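Local structure of ATP-dependent helicase FUN30 (Saccharomyces cerevisiae S288c, 5GN1) at residues 257-262 with 266-271; 212-217 with 277-282. The protein uses the energy of ATP hydrolysis to remodel nucleosomes, serving DNA end resection at double-strand breaks and heterochromatin organization. One frame throughout, in Å; residues are numbered along the deposited sequence. Where two conformers were deposited one is given.

Contact 1: residues 257-262 with 266-271; sequences FILSTK and FGINLV
Leu259 on strand 256-260 meets Ile268 and Leu270 of the loop that folds back along it, within the stretch matching helicase motif V of SNF2-family enzymes, in the second RecA-like lobe, the C-terminal part of the ATPase domain. The segments run roughly antiparallel, 154° apart end to end, yet no hydrogen bond joins them; the contact is made by apolar side chains and by one ring lying against a carbonyl.

One methyl of Leu259 serves two partners. Leu259 CD2 lies 3.7 Å from Ile268 CD1 and 4.0 Å from Leu270 CD1, each pair reaching tip to tip. Ile268 brings its CD1 there with CG1 lodged between the backbone N and the carbonyl carbon (chi1 60°). The other branch of Leu270 serves Phe257: its CD2 sits 4.1 Å from Phe257 CE2, and the two side chains cross at about a right angle. In addition, Phe248 makes an edge-to-face stack with Phe257, and Leu206 of the adjoining strand 205-209 touches both Phe257 and Leu270.

The polar groups of the loop backbone turn to other parts of the lobe: Tyr249 OH bonds to Asn269 O and Val271 N, while Ile268 O is held by Arg294.

At the more open end the contact is aromatic. The Phe266 ring lays one face over the carbonyl carbon of Lys262, while Arg241 forms a cation-pi pair with the same ring. An alanine at Phe266 is likely to strip the Lys262 carbonyl of this cover and leave Arg241 without its aromatic partner. The aliphatic part of Lys262 also skirts the ring, CG being 4.4 Å from Phe266 CZ, before its amine leads away. The closest approach is Lys262 O to Phe266 CE1, at 3.3 Å.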
loop_
_atom_site.group_PDB
_atom_site.type_symbol
_atom_site.label_atom_id
_atom_site.label_comp_id
_atom_site.label_asym_id
_atom_site.label_seq_id
_atom_site.Cartn_x
_atom_site.Cartn_y
_atom_site.Cartn_z
ATOM N N PHE A 257 -4.712 14.400 -5.583
ATOM C CA PHE A 257 -4.779 13.395 -6.640
ATOM C C PHE A 257 -3.978 12.191 -6.156
ATOM O O PHE A 257 -2.787 12.325 -5.860
ATOM C CB PHE A 257 -4.186 13.936 -7.943
ATOM C CG PHE A 257 -4.877 13.452 -9.189
ATOM C CD1 PHE A 257 -5.322 12.153 -9.294
ATOM C CD2 PHE A 257 -5.093 14.314 -10.257
ATOM C CE1 PHE A 257 -5.962 11.715 -10.462
ATOM C CE2 PHE A 257 -5.726 13.878 -11.414
ATOM C CZ PHE A 257 -6.161 12.577 -11.508
ATOM N N ILE A 258 -4.619 11.022 -6.050
ATOM C CA ILE A 258 -3.914 9.805 -5.665
ATOM C C ILE A 258 -3.717 8.947 -6.910
ATOM O O ILE A 258 -4.631 8.808 -7.736
ATOM C CB ILE A 258 -4.638 9.038 -4.535
ATOM C CG1 ILE A 258 -5.936 8.384 -5.020
ATOM C CG2 ILE A 258 -4.891 9.949 -3.320
ATOM C CD1 ILE A 258 -6.629 7.577 -3.920
ATOM N N LEU A 259 -2.502 8.412 -7.075
ATOM C CA LEU A 259 -2.105 7.726 -8.301
ATOM C C LEU A 259 -1.231 6.531 -7.974
ATOM O O LEU A 259 -0.562 6.496 -6.935
ATOM C CB LEU A 259 -1.289 8.619 -9.260
ATOM C CG LEU A 259 -1.851 9.972 -9.693
ATOM C CD1 LEU A 259 -1.197 11.070 -8.896
ATOM C CD2 LEU A 259 -1.601 10.180 -11.198
ATOM N N SER A 260 -1.227 5.551 -8.877
ATOM C CA SER A 260 -0.199 4.521 -8.813
ATOM C C SER A 260 1.119 5.103 -9.312
ATOM O O SER A 260 1.149 5.959 -10.199
ATOM C CB SER A 260 -0.581 3.292 -9.641
ATOM O OG SER A 260 -0.907 3.647 -10.970
ATOM N N THR A 261 2.218 4.646 -8.710
ATOM C CA THR A 261 3.537 5.116 -9.118
ATOM C C THR A 261 3.777 4.872 -10.604
ATOM O O THR A 261 4.422 5.690 -11.266
ATOM C CB THR A 261 4.591 4.444 -8.250
ATOM O OG1 THR A 261 4.342 4.812 -6.892
ATOM C CG2 THR A 261 5.991 4.878 -8.631
ATOM N N LYS A 262 3.209 3.795 -11.151
ATOM C CA LYS A 262 3.308 3.520 -12.583
ATOM C C LYS A 262 2.635 4.602 -13.429
ATOM O O LYS A 262 2.997 4.768 -14.600
ATOM C CB LYS A 262 2.720 2.130 -12.896
ATOM C CG LYS A 262 1.234 1.935 -12.531
ATOM C CD LYS A 262 0.787 0.446 -12.550
ATOM C CE LYS A 262 -0.756 0.245 -12.408
ATOM N NZ LYS A 262 -1.437 0.332 -11.047
ATOM N N PHE A 266 2.819 7.469 -17.563
ATOM C CA PHE A 266 1.742 7.699 -18.524
ATOM C C PHE A 266 1.894 9.004 -19.302
ATOM O O PHE A 266 1.016 9.325 -20.103
ATOM C CB PHE A 266 0.367 7.704 -17.828
ATOM C CG PHE A 266 0.008 6.406 -17.135
ATOM C CD1 PHE A 266 0.782 5.264 -17.292
ATOM C CD2 PHE A 266 -1.128 6.330 -16.337
ATOM C CE1 PHE A 266 0.445 4.075 -16.651
ATOM C CE2 PHE A 266 -1.479 5.140 -15.690
ATOM C CZ PHE A 266 -0.689 4.013 -15.849
ATOM N N GLY A 267 2.961 9.766 -19.070
ATOM C CA GLY A 267 3.127 11.059 -19.722
ATOM C C GLY A 267 2.039 12.073 -19.421
ATOM O O GLY A 267 1.712 12.891 -20.286
ATOM N N ILE A 268 1.466 12.044 -18.216
ATOM C CA ILE A 268 0.429 13.000 -17.844
ATOM C C ILE A 268 1.091 14.203 -17.193
ATOM O O ILE A 268 2.186 14.115 -16.622
ATOM C CB ILE A 268 -0.640 12.377 -16.917
ATOM C CG1 ILE A 268 -0.010 11.876 -15.617
ATOM C CG2 ILE A 268 -1.376 11.249 -17.629
ATOM C CD1 ILE A 268 -0.969 11.091 -14.741
ATOM N N ASN A 269 0.406 15.342 -17.270
ATOM C CA ASN A 269 0.928 16.636 -16.842
ATOM C C ASN A 269 0.062 17.164 -15.703
ATOM O O ASN A 269 -1.103 17.505 -15.918
ATOM C CB ASN A 269 0.945 17.609 -18.023
ATOM C CG ASN A 269 1.658 18.904 -17.700
ATOM O OD1 ASN A 269 1.431 19.500 -16.654
ATOM N ND2 ASN A 269 2.538 19.336 -18.595
ATOM N N LEU A 270 0.634 17.264 -14.503
ATOM C CA LEU A 270 -0.115 17.661 -13.310
ATOM C C LEU A 270 0.543 18.846 -12.615
ATOM O O LEU A 270 0.672 18.870 -11.388
ATOM C CB LEU A 270 -0.266 16.474 -12.338
ATOM C CG LEU A 270 -1.072 15.308 -12.919
ATOM C CD1 LEU A 270 -0.996 14.037 -12.074
ATOM C CD2 LEU A 270 -2.499 15.746 -13.110
ATOM N N VAL A 271 0.915 19.888 -13.376
ATOM C CA VAL A 271 1.661 21.001 -12.788
ATOM C C VAL A 271 0.798 21.882 -11.895
ATOM O O VAL A 271 1.312 22.806 -11.258
ATOM C CB VAL A 271 2.366 21.879 -13.844
ATOM C CG1 VAL A 271 3.429 21.068 -14.591
ATOM C CG2 VAL A 271 1.374 22.513 -14.799
#

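Contact 2: residues 212-217 with 277-282; sequences TQVLDI and IIFDQS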
loop_
_atom_site.group_PDB
_atom_site.type_symbol
_atom_site.label_atom_id
_atom_site.label_comp_id
_atom_site.label_asym_id
_atom_site.label_seq_id
_atom_site.Cartn_x
_atom_site.Cartn_y
_atom_site.Cartn_z
ATOM N N THR A 212 -2.134 -0.786 -5.224
ATOM C CA THR A 212 -3.523 -0.354 -5.378
ATOM C C THR A 212 -4.329 -0.580 -4.109
ATOM O O THR A 212 -5.261 0.183 -3.825
ATOM C CB THR A 212 -4.193 -1.069 -6.557
ATOM O OG1 THR A 212 -3.958 -2.477 -6.463
ATOM C CG2 THR A 212 -3.645 -0.541 -7.879
ATOM N N GLN A 213 -3.979 -1.610 -3.324
ATOM C CA GLN A 213 -4.639 -1.829 -2.034
ATOM C C GLN A 213 -4.441 -0.650 -1.091
ATOM O O GLN A 213 -5.330 -0.322 -0.288
ATOM C CB GLN A 213 -4.101 -3.094 -1.377
ATOM C CG GLN A 213 -4.450 -4.409 -2.038
ATOM C CD GLN A 213 -3.679 -5.556 -1.393
ATOM O OE1 GLN A 213 -2.449 -5.632 -1.493
ATOM N NE2 GLN A 213 -4.393 -6.439 -0.716
ATOM N N VAL A 214 -3.261 -0.031 -1.133
ATOM C CA VAL A 214 -3.040 1.178 -0.345
ATOM C C VAL A 214 -3.915 2.321 -0.851
ATOM O O VAL A 214 -4.500 3.057 -0.052
ATOM C CB VAL A 214 -1.545 1.549 -0.339
ATOM C CG1 VAL A 214 -1.331 2.995 0.160
ATOM C CG2 VAL A 214 -0.755 0.552 0.520
ATOM N N LEU A 215 -4.029 2.486 -2.178
ATOM C CA LEU A 215 -4.912 3.523 -2.723
ATOM C C LEU A 215 -6.356 3.344 -2.247
ATOM O O LEU A 215 -7.035 4.322 -1.897
ATOM C CB LEU A 215 -4.851 3.517 -4.254
ATOM C CG LEU A 215 -3.483 3.928 -4.831
ATOM C CD1 LEU A 215 -3.484 3.924 -6.337
ATOM C CD2 LEU A 215 -3.072 5.316 -4.309
ATOM N N ASP A 216 -6.843 2.100 -2.226
ATOM C CA ASP A 216 -8.180 1.827 -1.702
ATOM C C ASP A 216 -8.308 2.278 -0.252
ATOM O O ASP A 216 -9.323 2.872 0.142
ATOM C CB ASP A 216 -8.496 0.325 -1.820
ATOM C CG ASP A 216 -8.443 -0.195 -3.264
ATOM O OD1 ASP A 216 -8.562 0.611 -4.214
ATOM O OD2 ASP A 216 -8.307 -1.428 -3.455
ATOM N N ILE A 217 -7.301 1.990 0.568
ATOM C CA ILE A 217 -7.384 2.394 1.969
ATOM C C ILE A 217 -7.368 3.908 2.080
ATOM O O ILE A 217 -8.088 4.496 2.899
ATOM C CB ILE A 217 -6.239 1.772 2.785
ATOM C CG1 ILE A 217 -6.381 0.252 2.835
ATOM C CG2 ILE A 217 -6.246 2.342 4.190
ATOM C CD1 ILE A 217 -5.126 -0.456 3.374
ATOM N N ILE A 277 3.857 13.322 -2.504
ATOM C CA ILE A 277 4.086 12.414 -1.394
ATOM C C ILE A 277 4.237 11.022 -1.974
ATOM O O ILE A 277 3.329 10.529 -2.657
ATOM C CB ILE A 277 2.948 12.460 -0.368
ATOM C CG1 ILE A 277 2.796 13.881 0.183
ATOM C CG2 ILE A 277 3.215 11.468 0.755
ATOM C CD1 ILE A 277 1.677 14.008 1.164
ATOM N N ILE A 278 5.390 10.406 -1.726
ATOM C CA ILE A 278 5.656 9.028 -2.128
ATOM C C ILE A 278 5.269 8.187 -0.921
ATOM O O ILE A 278 5.982 8.175 0.088
ATOM C CB ILE A 278 7.123 8.823 -2.517
ATOM C CG1 ILE A 278 7.541 9.820 -3.593
ATOM C CG2 ILE A 278 7.358 7.398 -3.023
ATOM C CD1 ILE A 278 6.843 9.607 -4.891
ATOM N N PHE A 279 4.099 7.537 -0.984
ATOM C CA PHE A 279 3.629 6.834 0.205
ATOM C C PHE A 279 4.513 5.634 0.506
ATOM O O PHE A 279 4.719 5.289 1.676
ATOM C CB PHE A 279 2.175 6.416 0.035
ATOM C CG PHE A 279 1.509 5.979 1.313
ATOM C CD1 PHE A 279 0.932 6.913 2.168
ATOM C CD2 PHE A 279 1.443 4.632 1.655
ATOM C CE1 PHE A 279 0.318 6.514 3.349
ATOM C CE2 PHE A 279 0.814 4.223 2.827
ATOM C CZ PHE A 279 0.250 5.167 3.673
ATOM N N ASP A 280 5.077 5.021 -0.528
ATOM C CA ASP A 280 5.957 3.872 -0.359
ATOM C C ASP A 280 6.915 3.875 -1.535
ATOM O O ASP A 280 6.494 4.061 -2.681
ATOM C CB ASP A 280 5.156 2.559 -0.282
ATOM C CG ASP A 280 4.115 2.437 -1.398
ATOM O OD1 ASP A 280 4.489 1.994 -2.508
ATOM O OD2 ASP A 280 2.932 2.809 -1.164
ATOM N N GLN A 281 8.199 3.723 -1.253
ATOM C CA GLN A 281 9.143 3.964 -2.325
ATOM C C GLN A 281 9.287 2.734 -3.213
ATOM O O GLN A 281 8.946 1.613 -2.837
ATOM C CB GLN A 281 10.499 4.384 -1.763
ATOM C CG GLN A 281 11.204 3.298 -0.996
ATOM C CD GLN A 281 12.352 3.837 -0.161
ATOM O OE1 GLN A 281 12.507 3.463 1.010
ATOM N NE2 GLN A 281 13.155 4.727 -0.750
ATOM N N SER A 282 9.772 2.973 -4.420
ATOM C CA SER A 282 10.125 1.917 -5.345
ATOM C C SER A 282 11.584 1.518 -5.153
ATOM O O SER A 282 12.425 2.332 -4.754
ATOM C CB SER A 282 9.895 2.378 -6.786
ATOM O OG SER A 282 10.366 1.414 -7.709
#
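Val214, in the first turn of helix 212-224, brings one methyl against the ring of Phe279, which follows the end of strand 275-278. CG1 of Val214 is 3.6 Å from Phe279 CD2 and equally near CE2, so it straddles one ring bond, coming in obliquely. Both side chains extend to reach this point: Val214 CG1 and Phe279 CG each lie anti to their own backbone N (chi1 165° and -166°).

Asp280 lies beside this pair, also buried. Its OD2 lies in the plane of the Phe279 ring, at the edge, 3.7 Å from CD2, and stays 4.5 Å from Val214 CG1. Ser209 OG hydrogen-bonds this OD2, and Leu210 N hydrogen-bonds OD1. With both oxygens held, the buried carboxylate is probably fixed in its rotation. Ile187 and Leu309 also touch the Phe279 side chain.

The other side of the helix is looser and partly open to solvent. There Asp216 forms a salt bridge with Arg231, and Gln213 makes a weak hydrogen bond to Glu159, neither meeting segment 277-282.

Helix 212-224 belongs to the beta-alpha-beta crossover from strand 205-209 to strand 229-232. Its first turn, packed on the segment that leaves strand 275-278, next to 205-209 in the sheet, is typical of the parallel alpha/beta RecA-like fold, where a helix starting just after one strand packs near the C-terminal end of an adjacent one.

In the fold
Both contacts reach the same parallel sheet, with strand 205-209 lying between strands 256-260 and 275-278. Contact 2 is the more central, about 4 Å from the chain's centre to its own, and all its touching residues are buried. Contact 1, about 17 Å out, combines a buried apolar cluster with an exposed end at Lys262, and buries more surface. Its chemistry is leucine, isoleucine and phenylalanine packing plus a ring over a carbonyl, whereas contact 2 sets a single methyl-ring pair beside a hydrogen-bonded carboxylate. Segment 212-217 also touches contact 1, Leu215 CD1 lying 3.8 Å from Ser260 N. In sequence, contact 1 lies within the length of chain closed by contact 2.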